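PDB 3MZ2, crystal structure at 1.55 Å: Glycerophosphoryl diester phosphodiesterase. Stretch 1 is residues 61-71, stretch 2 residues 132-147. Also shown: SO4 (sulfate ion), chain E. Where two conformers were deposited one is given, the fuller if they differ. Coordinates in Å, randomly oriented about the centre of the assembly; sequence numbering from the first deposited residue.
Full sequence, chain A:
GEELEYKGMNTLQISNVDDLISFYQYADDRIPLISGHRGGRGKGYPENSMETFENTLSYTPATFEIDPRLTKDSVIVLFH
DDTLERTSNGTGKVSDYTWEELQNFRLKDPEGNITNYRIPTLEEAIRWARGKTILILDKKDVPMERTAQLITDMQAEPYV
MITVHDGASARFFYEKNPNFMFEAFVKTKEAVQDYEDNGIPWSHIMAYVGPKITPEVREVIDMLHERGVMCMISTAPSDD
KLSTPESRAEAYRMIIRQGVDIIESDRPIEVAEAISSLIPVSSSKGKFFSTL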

# COMPACT_ATOMS: atom_id res chain seq x y z
N PRO A 61 -2.57 -16.21 -24.95
CA PRO A 61 -1.93 -16.60 -23.69
C PRO A 61 -1.63 -15.37 -22.87
O PRO A 61 -1.31 -14.32 -23.42
CB PRO A 61 -0.63 -17.29 -24.14
CG PRO A 61 -0.40 -16.83 -25.47
CD PRO A 61 -1.68 -16.46 -26.11
N ALA A 62 -1.78 -15.47 -21.55
CA ALA A 62 -1.49 -14.36 -20.68
C ALA A 62 -1.30 -14.89 -19.25
O ALA A 62 -1.77 -15.97 -18.93
CB ALA A 62 -2.63 -13.32 -20.71
N THR A 63 -0.62 -14.09 -18.44
CA THR A 63 -0.61 -14.20 -17.00
C THR A 63 -1.59 -13.15 -16.47
O THR A 63 -2.05 -12.31 -17.23
CB THR A 63 0.76 -13.93 -16.40
OG1 THR A 63 1.22 -12.65 -16.86
CG2 THR A 63 1.74 -15.02 -16.85
N PHE A 64 -1.96 -13.28 -15.21
CA PHE A 64 -2.93 -12.35 -14.60
C PHE A 64 -2.42 -11.80 -13.28
O PHE A 64 -2.15 -12.54 -12.35
CB PHE A 64 -4.29 -13.07 -14.41
CG PHE A 64 -4.90 -13.54 -15.71
CD1 PHE A 64 -5.40 -12.63 -16.59
CD2 PHE A 64 -4.86 -14.85 -16.09
CE1 PHE A 64 -5.96 -13.03 -17.80
CE2 PHE A 64 -5.39 -15.26 -17.32
CZ PHE A 64 -5.90 -14.32 -18.20
N GLU A 65 -2.38 -10.48 -13.20
CA GLU A 65 -2.02 -9.76 -12.00
C GLU A 65 -3.34 -9.46 -11.29
O GLU A 65 -4.26 -8.95 -11.90
CB GLU A 65 -1.32 -8.47 -12.41
CG GLU A 65 -0.84 -7.68 -11.22
CD GLU A 65 -1.78 -6.61 -10.75
OE1 GLU A 65 -2.83 -6.35 -11.36
OE2 GLU A 65 -1.42 -6.00 -9.71
N ILE A 66 -3.46 -9.85 -10.02
CA ILE A 66 -4.73 -9.79 -9.32
C ILE A 66 -4.56 -9.15 -7.94
O ILE A 66 -3.42 -9.00 -7.43
CB ILE A 66 -5.37 -11.22 -9.25
CG1 ILE A 66 -4.47 -12.19 -8.50
CG2 ILE A 66 -5.63 -11.72 -10.69
CD1 ILE A 66 -5.01 -13.64 -8.33
N ASP A 67 -5.69 -8.79 -7.34
CA ASP A 67 -5.76 -7.99 -6.11
C ASP A 67 -6.42 -8.74 -4.94
O ASP A 67 -7.62 -8.61 -4.71
CB ASP A 67 -6.55 -6.69 -6.39
CG ASP A 67 -5.93 -5.85 -7.49
OD1 ASP A 67 -4.79 -5.39 -7.26
OD2 ASP A 67 -6.56 -5.66 -8.54
N PRO A 68 -5.63 -9.53 -4.17
CA PRO A 68 -6.16 -10.24 -3.01
C PRO A 68 -6.40 -9.29 -1.84
O PRO A 68 -5.58 -8.42 -1.55
CB PRO A 68 -5.07 -11.27 -2.65
CG PRO A 68 -3.96 -11.07 -3.59
CD PRO A 68 -4.20 -9.81 -4.38
N ARG A 69 -7.57 -9.42 -1.22
CA ARG A 69 -7.89 -8.66 -0.03
C ARG A 69 -8.91 -9.43 0.82
O ARG A 69 -9.50 -10.42 0.40
CB ARG A 69 -8.42 -7.25 -0.36
CG ARG A 69 -9.72 -7.23 -1.07
CD ARG A 69 -10.40 -5.84 -1.07
NE ARG A 69 -9.56 -4.73 -1.60
CZ ARG A 69 -9.03 -3.78 -0.85
NH1 ARG A 69 -9.13 -3.80 0.47
NH2 ARG A 69 -8.31 -2.83 -1.44
N LEU A 70 -9.11 -8.93 2.01
CA LEU A 70 -9.80 -9.66 3.06
C LEU A 70 -11.26 -9.26 3.29
O LEU A 70 -11.61 -8.08 3.29
CB LEU A 70 -9.04 -9.48 4.38
CG LEU A 70 -7.66 -10.08 4.51
CD1 LEU A 70 -6.98 -9.64 5.84
CD2 LEU A 70 -7.75 -11.61 4.38
N THR A 71 -12.09 -10.25 3.54
CA THR A 71 -13.48 -10.04 3.93
C THR A 71 -13.57 -9.87 5.43
O THR A 71 -12.56 -10.00 6.14
CB THR A 71 -14.34 -11.25 3.56
OG1 THR A 71 -13.89 -12.39 4.30
CG2 THR A 71 -14.25 -11.56 2.05
N LYS A 132 -3.02 -23.76 -16.56
CA LYS A 132 -3.49 -22.82 -17.56
C LYS A 132 -2.67 -21.54 -17.66
O LYS A 132 -2.44 -21.04 -18.76
CB LYS A 132 -4.93 -22.43 -17.30
CG LYS A 132 -5.89 -23.58 -17.25
CD LYS A 132 -7.30 -23.07 -17.04
CE LYS A 132 -8.25 -24.23 -16.78
NZ LYS A 132 -8.15 -24.95 -15.44
N THR A 133 -2.26 -20.97 -16.53
CA THR A 133 -1.64 -19.65 -16.51
C THR A 133 -0.83 -19.48 -15.20
O THR A 133 -0.60 -20.44 -14.47
CB THR A 133 -2.74 -18.55 -16.65
OG1 THR A 133 -2.13 -17.24 -16.75
CG2 THR A 133 -3.70 -18.55 -15.48
N ILE A 134 -0.38 -18.27 -14.94
CA ILE A 134 0.34 -17.91 -13.74
C ILE A 134 -0.38 -16.70 -13.20
O ILE A 134 -0.69 -15.79 -13.96
CB ILE A 134 1.79 -17.49 -14.06
CG1 ILE A 134 2.53 -18.54 -14.84
CG2 ILE A 134 2.58 -17.09 -12.76
CD1 ILE A 134 3.69 -18.03 -15.58
N LEU A 135 -0.66 -16.67 -11.91
CA LEU A 135 -1.22 -15.52 -11.27
C LEU A 135 -0.11 -14.73 -10.59
O LEU A 135 0.90 -15.30 -10.11
CB LEU A 135 -2.24 -15.99 -10.20
CG LEU A 135 -3.38 -16.91 -10.67
CD1 LEU A 135 -4.24 -17.33 -9.47
CD2 LEU A 135 -4.18 -16.24 -11.76
N ILE A 136 -0.29 -13.42 -10.50
CA ILE A 136 0.70 -12.54 -9.92
C ILE A 136 -0.02 -11.69 -8.87
O ILE A 136 -0.94 -10.92 -9.19
CB ILE A 136 1.38 -11.65 -10.98
CG1 ILE A 136 1.95 -12.53 -12.09
CG2 ILE A 136 2.49 -10.79 -10.25
CD1 ILE A 136 2.57 -11.74 -13.33
N LEU A 137 0.34 -11.89 -7.61
CA LEU A 137 -0.38 -11.30 -6.49
C LEU A 137 0.15 -9.91 -6.14
O LEU A 137 1.31 -9.74 -5.68
CB LEU A 137 -0.32 -12.16 -5.23
CG LEU A 137 -0.76 -13.63 -5.39
CD1 LEU A 137 -0.80 -14.34 -4.01
CD2 LEU A 137 -2.08 -13.79 -6.14
N ASP A 138 -0.72 -8.91 -6.25
CA ASP A 138 -0.39 -7.59 -5.73
C ASP A 138 -0.69 -7.62 -4.21
O ASP A 138 -1.12 -8.64 -3.67
CB ASP A 138 -1.21 -6.53 -6.49
CG ASP A 138 -0.66 -5.12 -6.34
OD1 ASP A 138 0.46 -4.95 -5.80
OD2 ASP A 138 -1.36 -4.19 -6.79
N LYS A 139 -0.37 -6.56 -3.51
CA LYS A 139 -0.52 -6.47 -2.07
C LYS A 139 -1.60 -5.44 -1.78
O LYS A 139 -1.45 -4.29 -2.23
CB LYS A 139 0.83 -5.98 -1.48
CG LYS A 139 0.81 -5.43 -0.03
CD LYS A 139 2.24 -5.19 0.47
CE LYS A 139 2.34 -5.11 1.99
NZ LYS A 139 3.72 -5.47 2.45
N LYS A 140 -2.64 -5.85 -1.03
CA LYS A 140 -3.59 -4.94 -0.43
C LYS A 140 -3.48 -5.11 1.09
O LYS A 140 -2.54 -4.61 1.69
CB LYS A 140 -5.02 -5.20 -0.95
CG LYS A 140 -5.17 -5.14 -2.48
CD LYS A 140 -5.22 -3.71 -3.01
CE LYS A 140 -5.09 -3.69 -4.51
NZ LYS A 140 -3.80 -4.29 -4.93
N ASP A 141 -4.41 -5.84 1.72
CA ASP A 141 -4.38 -5.99 3.17
C ASP A 141 -4.11 -7.43 3.68
O ASP A 141 -4.29 -7.68 4.89
CB ASP A 141 -5.68 -5.42 3.80
CG ASP A 141 -6.94 -6.15 3.39
OD1 ASP A 141 -6.86 -7.10 2.60
OD2 ASP A 141 -8.03 -5.77 3.88
N VAL A 142 -3.76 -8.38 2.80
CA VAL A 142 -3.36 -9.71 3.29
C VAL A 142 -1.94 -9.62 3.85
O VAL A 142 -1.05 -9.12 3.15
CB VAL A 142 -3.44 -10.83 2.21
CG1 VAL A 142 -3.01 -12.17 2.82
CG2 VAL A 142 -4.87 -10.90 1.63
N PRO A 143 -1.73 -10.09 5.11
CA PRO A 143 -0.37 -10.07 5.61
C PRO A 143 0.58 -10.89 4.76
O PRO A 143 0.19 -11.97 4.30
CB PRO A 143 -0.49 -10.66 7.03
CG PRO A 143 -1.98 -10.50 7.41
CD PRO A 143 -2.70 -10.63 6.09
N MSE A 144 1.78 -10.35 4.56
CA MSE A 144 2.82 -11.07 3.82
C MSE A 144 3.07 -12.47 4.32
O MSE A 144 3.24 -13.37 3.50
CB MSE A 144 4.14 -10.30 3.84
CG MSE A 144 4.70 -10.07 5.23
SE MSE A 144 6.18 -8.81 5.17
CE MSE A 144 5.43 -7.59 3.84
N GLU A 145 3.08 -12.70 5.63
CA GLU A 145 3.28 -14.07 6.12
C GLU A 145 2.15 -15.00 5.67
O GLU A 145 2.41 -16.16 5.37
CB GLU A 145 3.47 -14.09 7.64
CG GLU A 145 3.71 -15.48 8.28
CD GLU A 145 5.18 -15.92 8.32
OE1 GLU A 145 6.09 -15.08 8.22
OE2 GLU A 145 5.43 -17.13 8.49
N ARG A 146 0.93 -14.49 5.61
CA ARG A 146 -0.20 -15.32 5.20
C ARG A 146 -0.07 -15.70 3.75
O ARG A 146 -0.31 -16.86 3.36
CB ARG A 146 -1.55 -14.60 5.39
CG ARG A 146 -2.70 -15.57 5.24
CD ARG A 146 -3.98 -15.04 5.72
NE ARG A 146 -5.05 -15.87 5.19
CZ ARG A 146 -6.32 -15.59 5.34
NH1 ARG A 146 -6.71 -14.52 6.03
NH2 ARG A 146 -7.21 -16.39 4.79
N THR A 147 0.29 -14.72 2.92
CA THR A 147 0.49 -14.99 1.49
C THR A 147 1.61 -16.04 1.30
O THR A 147 1.44 -16.99 0.51
CB THR A 147 0.84 -13.71 0.79
OG1 THR A 147 -0.27 -12.81 0.95
CG2 THR A 147 1.21 -13.97 -0.73
S SO4 E . 2.59 -7.30 6.62
O1 SO4 E . 1.93 -6.12 7.18
O2 SO4 E . 2.26 -7.48 5.21
O3 SO4 E . 4.04 -7.16 6.72
O4 SO4 E . 2.14 -8.45 7.39
O HOH W 1 -2.18 -18.67 -20.95
O HOH W 2 -3.18 -8.39 -0.18
O HOH W 3 -10.26 -5.74 2.51

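The two stretches meet as neighbouring parallel β-strands whose backbone ladder is flanked by a threonine hydroxyl at one end and, at the other, gives way to a salt bridge, bound waters and a small apolar patch. Strands 63-66 and 135-137 run in the same direction, with an angle of 23° between their axes, and F64, E65 and I66 lie beside L135, I136 and L137 in turn.

Four backbone hydrogen bonds hold this register. F64 N donates to I134 O at 3.1 Å and F64 O accepts from I136 N at 2.8 Å; two residues on, I66 N donates to I136 O at 2.9 Å and I66 O accepts from D138 N at 2.9 Å. F64 and I66 thus use both their amide and carbonyl groups across the interface, as expected in a parallel ladder, where one strand's alternate residues each bond to the two residues flanking their partner. The intervening E65 still approaches its partner closely, through a CA-H...O contact of 3.2 Å from E65 CA to I136 O. Just before the ladder, the side chain of T133 extends the pairing: T133 OG1 donates to A62 O over a short 2.5 Å.

Side chains alternate between the two faces of the sheet. F64, I66, L135 and L137 share one face, where I66 CD1 lies 3.9 Å from L135 CD1 and 3.7 Å from L137 CD2, so that a single methyl group packs against both leucines. E65 and I136 occupy the other face. There the CA-to-CB bond of E65 points out from the sheet, but the end of the side chain comes nearer to stretch 2, leaving E65 OE2 3.4 Å from D138 OD2; both atoms are acceptors, and no hydrogen bond joins them.

The acidic character of this end is partly balanced by K140. Its CA-to-CB bond points toward stretch 1, and K140 NZ forms a salt bridge with D67 OD1 at 2.8 Å. The same ammonium makes a second salt bridge within its own stretch, K140 NZ to D138 OD2 at 3.1 Å, with weak hydrogen-bond geometry. It therefore links two carboxylates whose nearest oxygens, D67 OD1 and D138 OD2, are 3.7 Å apart.

Beyond D138 direct backbone pairing stops, and water takes over. Water 2 donates to P68 O at 2.8 Å and accepts from K140 N at 2.7 Å and V142 N at 3.0 Å, bridging main chains where P68 O and D141 N are too far apart, at 4.3 Å, to bond directly. The D141 side chain then substitutes for a strand carbonyl, D141 OD1 accepting from L70 N at 3.0 Å. Its other oxygen, D141 OD2, accepts from water 3 at 2.6 Å, and that water also accepts from R69 NH1 at 3.0 Å.

L70, its CA-to-CB bond pointing toward stretch 2, closes the contact: L70 CD2 packs 4.0 Å from V142 CG2 and lies 3.5 Å from R146 NH1.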